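Glycerate 2-kinase (Pyrococcus horikoshii, PDB 1X3L) catalyses the ATP-dependent phosphorylation of D-glycerate to 2-phosphoglycerate, using magnesium as cofactor and accepting several other phosphate donors. Local coordinates at residues A[192-197]-A[264-269]; A[196-201]-A[424-429]. All blocks are in the same frame, centred on the assembly; numbering follows the deposited sequence.

Interaction 1. Residues A[192-197]-A[264-269]; sequences LIISDV and LIASNS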
ATOM      1  N   LEU A 192       8.421   6.101  -8.736  1.00 27.48           N
ATOM      2  CA  LEU A 192       7.361   6.573  -7.856  1.00 28.15           C
ATOM      3  C   LEU A 192       6.616   5.335  -7.363  1.00 27.66           C
ATOM      4  O   LEU A 192       6.078   4.556  -8.155  1.00 27.56           O
ATOM      5  CB  LEU A 192       6.419   7.520  -8.610  1.00 27.91           C
ATOM      6  CG  LEU A 192       7.110   8.696  -9.324  1.00 29.71           C
ATOM      7  CD1 LEU A 192       6.052   9.633  -9.902  1.00 27.24           C
ATOM      8  CD2 LEU A 192       8.016   9.451  -8.343  1.00 26.44           C
ATOM      9  N   ILE A 193       6.590   5.156  -6.051  1.00 25.81           N
ATOM     10  CA  ILE A 193       5.960   3.980  -5.462  1.00 26.52           C
ATOM     11  C   ILE A 193       4.821   4.286  -4.487  1.00 26.85           C
ATOM     12  O   ILE A 193       4.863   5.266  -3.746  1.00 26.86           O
ATOM     13  CB  ILE A 193       7.021   3.142  -4.713  1.00 23.84           C
ATOM     14  CG1 ILE A 193       8.216   2.888  -5.635  1.00 23.23           C
ATOM     15  CG2 ILE A 193       6.421   1.821  -4.243  1.00 22.81           C
ATOM     16  CD1 ILE A 193       9.436   2.310  -4.931  1.00 23.73           C
ATOM     17  N   ILE A 194       3.804   3.432  -4.507  1.00 27.11           N
ATOM     18  CA  ILE A 194       2.667   3.548  -3.604  1.00 27.19           C
ATOM     19  C   ILE A 194       2.739   2.288  -2.759  1.00 26.78           C
ATOM     20  O   ILE A 194       2.842   1.188  -3.296  1.00 27.35           O
ATOM     21  CB  ILE A 194       1.324   3.590  -4.359  1.00 29.03           C
ATOM     22  CG1 ILE A 194       1.210   4.911  -5.126  1.00 29.64           C
ATOM     23  CG2 ILE A 194       0.156   3.449  -3.359  1.00 30.70           C
ATOM     24  CD1 ILE A 194      -0.069   5.050  -5.926  1.00 32.66           C
ATOM     25  N   SER A 195       2.690   2.445  -1.442  1.00 25.88           N
ATOM     26  CA  SER A 195       2.811   1.305  -0.548  1.00 27.25           C
ATOM     27  C   SER A 195       1.567   0.866   0.204  1.00 27.24           C
ATOM     28  O   SER A 195       0.960   1.655   0.922  1.00 24.62           O
ATOM     29  CB  SER A 195       3.906   1.574   0.478  1.00 26.42           C
ATOM     30  OG  SER A 195       3.973   0.507   1.400  1.00 26.65           O
ATOM     31  N   ASP A 196       1.212  -0.407   0.047  1.00 28.70           N
ATOM     32  CA  ASP A 196       0.074  -0.979   0.755  1.00 31.63           C
ATOM     33  C   ASP A 196       0.633  -1.963   1.780  1.00 32.23           C
ATOM     34  O   ASP A 196      -0.061  -2.872   2.242  1.00 34.11           O
ATOM     35  CB  ASP A 196      -0.878  -1.692  -0.218  1.00 35.01           C
ATOM     36  CG  ASP A 196      -0.217  -2.848  -0.955  1.00 37.95           C
ATOM     37  OD1 ASP A 196       1.010  -3.038  -0.806  1.00 37.78           O
ATOM     38  OD2 ASP A 196      -0.930  -3.564  -1.694  1.00 40.02           O
ATOM     39  N   VAL A 197       1.899  -1.764   2.133  1.00 31.10           N
ATOM     40  CA  VAL A 197       2.586  -2.615   3.099  1.00 32.62           C
ATOM     41  C   VAL A 197       2.875  -1.858   4.399  1.00 32.16           C
ATOM     42  O   VAL A 197       3.518  -0.808   4.378  1.00 32.05           O
ATOM     43  CB  VAL A 197       3.938  -3.124   2.530  1.00 33.67           C
ATOM     44  CG1 VAL A 197       4.659  -3.985   3.567  1.00 35.67           C
ATOM     45  CG2 VAL A 197       3.703  -3.911   1.252  1.00 35.23           C
ATOM     46  N   LEU A 264       8.791   7.221  -2.407  1.00 29.29           N
ATOM     47  CA  LEU A 264       7.552   6.636  -1.922  1.00 30.53           C
ATOM     48  C   LEU A 264       6.616   7.847  -1.908  1.00 29.19           C
ATOM     49  O   LEU A 264       6.828   8.785  -1.134  1.00 28.60           O
ATOM     50  CB  LEU A 264       7.754   6.066  -0.510  1.00 30.70           C
ATOM     51  CG  LEU A 264       6.559   5.380   0.169  1.00 32.47           C
ATOM     52  CD1 LEU A 264       6.022   4.255  -0.707  1.00 29.21           C
ATOM     53  CD2 LEU A 264       6.996   4.840   1.533  1.00 32.17           C
ATOM     54  N   ILE A 265       5.599   7.840  -2.766  1.00 27.12           N
ATOM     55  CA  ILE A 265       4.699   8.990  -2.861  1.00 25.83           C
ATOM     56  C   ILE A 265       3.292   8.838  -2.287  1.00 26.51           C
ATOM     57  O   ILE A 265       2.512   9.791  -2.275  1.00 25.61           O
ATOM     58  CB  ILE A 265       4.583   9.459  -4.324  1.00 28.00           C
ATOM     59  CG1 ILE A 265       3.826   8.414  -5.152  1.00 27.97           C
ATOM     60  CG2 ILE A 265       5.982   9.671  -4.901  1.00 24.65           C
ATOM     61  CD1 ILE A 265       3.408   8.902  -6.522  1.00 28.98           C
ATOM     62  N   ALA A 266       2.954   7.642  -1.826  1.00 26.78           N
ATOM     63  CA  ALA A 266       1.644   7.414  -1.224  1.00 25.96           C
ATOM     64  C   ALA A 266       1.864   6.285  -0.243  1.00 26.10           C
ATOM     65  O   ALA A 266       2.445   5.256  -0.595  1.00 26.95           O
ATOM     66  CB  ALA A 266       0.611   7.023  -2.287  1.00 25.51           C
ATOM     67  N   SER A 267       1.417   6.486   0.990  1.00 25.73           N
ATOM     68  CA  SER A 267       1.600   5.489   2.036  1.00 26.19           C
ATOM     69  C   SER A 267       0.731   5.870   3.218  1.00 26.52           C
ATOM     70  O   SER A 267       0.161   6.956   3.256  1.00 26.57           O
ATOM     71  CB  SER A 267       3.056   5.476   2.497  1.00 26.49           C
ATOM     72  OG  SER A 267       3.375   6.702   3.145  1.00 24.77           O
ATOM     73  N   ASN A 268       0.644   4.977   4.191  1.00 27.20           N
ATOM     74  CA  ASN A 268      -0.157   5.244   5.369  1.00 27.59           C
ATOM     75  C   ASN A 268       0.380   6.497   6.071  1.00 27.57           C
ATOM     76  O   ASN A 268      -0.390   7.368   6.473  1.00 27.54           O
ATOM     77  CB  ASN A 268      -0.120   4.030   6.297  1.00 27.84           C
ATOM     78  CG  ASN A 268      -1.115   4.137   7.421  1.00 29.72           C
ATOM     79  OD1 ASN A 268      -0.880   4.835   8.401  1.00 29.37           O
ATOM     80  ND2 ASN A 268      -2.248   3.456   7.277  1.00 28.71           N
ATOM     81  N   SER A 269       1.702   6.589   6.198  1.00 27.32           N
ATOM     82  CA  SER A 269       2.340   7.735   6.842  1.00 27.56           C
ATOM     83  C   SER A 269       2.018   9.054   6.128  1.00 27.01           C
ATOM     84  O   SER A 269       1.732  10.070   6.771  1.00 24.64           O
ATOM     85  CB  SER A 269       3.858   7.544   6.884  1.00 28.25           C
ATOM     86  OG  SER A 269       4.490   8.695   7.425  1.00 29.52           O
TER
HETATM   87  O   HOH W   1       1.720   2.363   3.603  1.00 23.49           O
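I193 and I194 pair in parallel with L264 and A266 where two neighbouring strands, 188-194 and 260-266, reach their C-terminal ends in the six-stranded parallel sheet; 260-266 is one of the two outermost strands of that sheet within the chain. The bridges I193 with L264 and I194 with A266 differ in register by one residue, which makes a beta bulge with I265 as the extra residue. Two hydrogen bonds cross between the segments: I265 N gives to I193 O (2.9 Å) in the carbonyl plane, and S195 N gives to A266 O (2.9 Å), nearly straight at 170° but tilted 23° from the plane of the A266 carbonyl. On one face, CB of A266 sits against CG1 of I194 at 3.6 Å and close to CG2 as well. On the other, L264 has CG anti to its backbone N (chi1 -179°), and its CD1 lies 3.6 Å from CB of S195 and also touches I193 O. At the bulge, I265 CD1 meets CB of L192 at 3.9 Å, the two side chains crossing obliquely, with V27 of helix 23-30 against both. Past the strands a water takes over: it donates to S195 O and accepts from N268 N, each at 2.9 Å. S267 is the N-cap of helix 268-281, its OG accepting from I270 N. S195 OG accepts from V197 N in an ST turn and also hydrogen-bonds OD1 of D200. Aliphatic packing thus gives way to polar bonds at the strand ends, which would probably limit movement of the turn and helix start.

Interaction 2. Residues A[196-201]-A[424-429]; sequences DVVGDN and NVNSIV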
ATOM      1  N   ASP A 196       1.212  -0.407   0.047  1.00 28.70           N
ATOM      2  CA  ASP A 196       0.074  -0.979   0.755  1.00 31.63           C
ATOM      3  C   ASP A 196       0.633  -1.963   1.780  1.00 32.23           C
ATOM      4  O   ASP A 196      -0.061  -2.872   2.242  1.00 34.11           O
ATOM      5  CB  ASP A 196      -0.878  -1.692  -0.218  1.00 35.01           C
ATOM      6  CG  ASP A 196      -0.217  -2.848  -0.955  1.00 37.95           C
ATOM      7  OD1 ASP A 196       1.010  -3.038  -0.806  1.00 37.78           O
ATOM      8  OD2 ASP A 196      -0.930  -3.564  -1.694  1.00 40.02           O
ATOM      9  N   VAL A 197       1.899  -1.764   2.133  1.00 31.10           N
ATOM     10  CA  VAL A 197       2.586  -2.615   3.099  1.00 32.62           C
ATOM     11  C   VAL A 197       2.875  -1.858   4.399  1.00 32.16           C
ATOM     12  O   VAL A 197       3.518  -0.808   4.378  1.00 32.05           O
ATOM     13  CB  VAL A 197       3.938  -3.124   2.530  1.00 33.67           C
ATOM     14  CG1 VAL A 197       4.659  -3.985   3.567  1.00 35.67           C
ATOM     15  CG2 VAL A 197       3.703  -3.911   1.252  1.00 35.23           C
ATOM     16  N   VAL A 198       2.405  -2.393   5.521  1.00 30.26           N
ATOM     17  CA  VAL A 198       2.641  -1.763   6.813  1.00 31.20           C
ATOM     18  C   VAL A 198       4.151  -1.709   7.044  1.00 32.68           C
ATOM     19  O   VAL A 198       4.823  -2.742   7.019  1.00 32.40           O
ATOM     20  CB  VAL A 198       1.978  -2.563   7.963  1.00 31.71           C
ATOM     21  CG1 VAL A 198       2.360  -1.955   9.315  1.00 32.88           C
ATOM     22  CG2 VAL A 198       0.460  -2.546   7.801  1.00 31.32           C
ATOM     23  N   GLY A 199       4.682  -0.510   7.259  1.00 30.78           N
ATOM     24  CA  GLY A 199       6.113  -0.376   7.472  1.00 32.82           C
ATOM     25  C   GLY A 199       6.820   0.130   6.227  1.00 32.95           C
ATOM     26  O   GLY A 199       7.948   0.617   6.296  1.00 33.06           O
ATOM     27  N   ASP A 200       6.160  -0.010   5.081  1.00 32.91           N
ATOM     28  CA  ASP A 200       6.691   0.459   3.802  1.00 33.30           C
ATOM     29  C   ASP A 200       8.043  -0.090   3.344  1.00 34.14           C
ATOM     30  O   ASP A 200       8.879   0.655   2.830  1.00 33.19           O
ATOM     31  CB  ASP A 200       6.750   1.991   3.795  1.00 30.60           C
ATOM     32  CG  ASP A 200       5.391   2.626   4.016  1.00 30.42           C
ATOM     33  OD1 ASP A 200       4.384   2.030   3.577  1.00 26.54           O
ATOM     34  OD2 ASP A 200       5.330   3.724   4.617  1.00 31.57           O
ATOM     35  N   ASN A 201       8.255  -1.389   3.519  1.00 36.56           N
ATOM     36  CA  ASN A 201       9.493  -2.019   3.078  1.00 37.25           C
ATOM     37  C   ASN A 201       9.396  -2.177   1.560  1.00 36.37           C
ATOM     38  O   ASN A 201       8.604  -2.973   1.053  1.00 38.12           O
ATOM     39  CB  ASN A 201       9.663  -3.378   3.762  1.00 39.83           C
ATOM     40  CG  ASN A 201      10.805  -4.188   3.181  1.00 43.34           C
ATOM     41  OD1 ASN A 201      11.828  -3.642   2.765  1.00 45.30           O
ATOM     42  ND2 ASN A 201      10.640  -5.504   3.165  1.00 46.14           N
ATOM     43  N   ASN A 424      -5.054   2.151  -1.823  1.00 30.16           N
ATOM     44  CA  ASN A 424      -4.889   1.299  -0.655  1.00 29.85           C
ATOM     45  C   ASN A 424      -3.575   1.526   0.076  1.00 30.15           C
ATOM     46  O   ASN A 424      -2.509   1.113  -0.387  1.00 28.49           O
ATOM     47  CB  ASN A 424      -5.004  -0.181  -1.049  1.00 32.81           C
ATOM     48  CG  ASN A 424      -4.761  -1.122   0.124  1.00 34.25           C
ATOM     49  OD1 ASN A 424      -4.934  -0.750   1.284  1.00 31.76           O
ATOM     50  ND2 ASN A 424      -4.371  -2.355  -0.179  1.00 35.01           N
ATOM     51  N   VAL A 425      -3.657   2.203   1.217  1.00 28.51           N
ATOM     52  CA  VAL A 425      -2.483   2.445   2.041  1.00 28.17           C
ATOM     53  C   VAL A 425      -2.829   1.983   3.451  1.00 27.62           C
ATOM     54  O   VAL A 425      -2.339   2.521   4.441  1.00 26.53           O
ATOM     55  CB  VAL A 425      -2.062   3.936   2.044  1.00 27.92           C
ATOM     56  CG1 VAL A 425      -1.600   4.334   0.643  1.00 28.28           C
ATOM     57  CG2 VAL A 425      -3.209   4.813   2.499  1.00 25.14           C
ATOM     58  N   ASN A 426      -3.691   0.972   3.509  1.00 26.78           N
ATOM     59  CA  ASN A 426      -4.169   0.318   4.733  1.00 26.78           C
ATOM     60  C   ASN A 426      -5.073   1.227   5.589  1.00 27.37           C
ATOM     61  O   ASN A 426      -5.758   2.111   5.093  1.00 27.86           O
ATOM     62  CB  ASN A 426      -2.951  -0.120   5.546  1.00 27.97           C
ATOM     63  CG  ASN A 426      -2.283  -1.283   4.861  1.00 32.35           C
ATOM     64  OD1 ASN A 426      -2.927  -2.216   4.389  1.00 31.79           O
ATOM     65  ND2 ASN A 426      -0.942  -1.217   4.808  1.00 31.51           N
ATOM     66  N   SER A 427      -5.106   0.991   6.897  1.00 26.99           N
ATOM     67  CA  SER A 427      -6.048   1.707   7.755  1.00 27.29           C
ATOM     68  C   SER A 427      -5.534   2.810   8.659  1.00 27.04           C
ATOM     69  O   SER A 427      -4.360   2.847   9.027  1.00 26.36           O
ATOM     70  CB  SER A 427      -6.813   0.697   8.611  1.00 24.41           C
ATOM     71  OG  SER A 427      -7.505  -0.231   7.795  1.00 27.79           O
ATOM     72  N   ILE A 428      -6.455   3.695   9.035  1.00 26.30           N
ATOM     73  CA  ILE A 428      -6.144   4.810   9.913  1.00 25.04           C
ATOM     74  C   ILE A 428      -7.258   5.033  10.921  1.00 25.88           C
ATOM     75  O   ILE A 428      -8.445   4.913  10.591  1.00 25.30           O
ATOM     76  CB  ILE A 428      -5.969   6.122   9.128  1.00 26.81           C
ATOM     77  CG1 ILE A 428      -4.858   5.970   8.093  1.00 25.43           C
ATOM     78  CG2 ILE A 428      -5.675   7.269  10.098  1.00 25.36           C
ATOM     79  CD1 ILE A 428      -4.738   7.150   7.133  1.00 25.92           C
ATOM     80  N   VAL A 429      -6.863   5.345  12.150  1.00 21.27           N
ATOM     81  CA  VAL A 429      -7.808   5.638  13.207  1.00 22.44           C
ATOM     82  C   VAL A 429      -7.569   7.088  13.594  1.00 23.29           C
ATOM     83  O   VAL A 429      -6.442   7.476  13.900  1.00 24.60           O
ATOM     84  CB  VAL A 429      -7.578   4.780  14.470  1.00 23.02           C
ATOM     85  CG1 VAL A 429      -8.635   5.122  15.508  1.00 24.23           C
ATOM     86  CG2 VAL A 429      -7.636   3.288  14.127  1.00 22.95           C
TER
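D196 and V425 bring their backbones together, with CA atoms 4.5 Å apart, while V197 to D200 fold into a type II beta turn closed by D200 N to V197 O. One bond crosses the contact, and it is weak: N426 ND2 gives to D196 O at 3.2 Å, with an N-H...O angle of 140°. The same ND2 lies 3.6 Å from CG2 of V198, whose side chain crosses that of N426 at about a right angle. CB of D196 meets N424 O at 3.2 Å and N424 ND2 at 3.6 Å. The carboxylate of D196 and the side-chain amide of N424 are turned 71° apart. N424 OD1 accepts from N426 N at 3.1 Å, the donor lying above the carbonyl plane. An alanine in place of N424 removes this acceptor and the ND2 beside D196, and would probably leave the turn freer to move and a gap at CB of D196. T367 OG1 hydrogen-bonds both V425 N and N426 O. N424 to N426 thus form an Asx turn leading into strand 427-435; the D196 side chain lies about 6 Å from that of K58, a substrate-binding residue by similarity, and near a sulfate probably from the crystallisation liquor, consistent with a position beside the active site.

In the fold
From the N terminus, the chain passes along strand 188-194 into both contacts, whose first segments share D196 and V197, although these two residues touch only across interaction 2. Interaction 1 closes the shorter loop, 66 residues between its segments, by returning to 264-269 at the edge of the parallel sheet. Interaction 2 closes a loop of 222 residues, which runs on through helix 268-281 and the mixed sheet before 424-429 comes back to the loop after strand 188-194. The loops therefore overlap from a common start. Their centres are 8 Å apart, and N268 ND2 bonds S427 O across them. Together they join the parallel sheet, helix 268-281 and strand 427-435 of the mixed sheet.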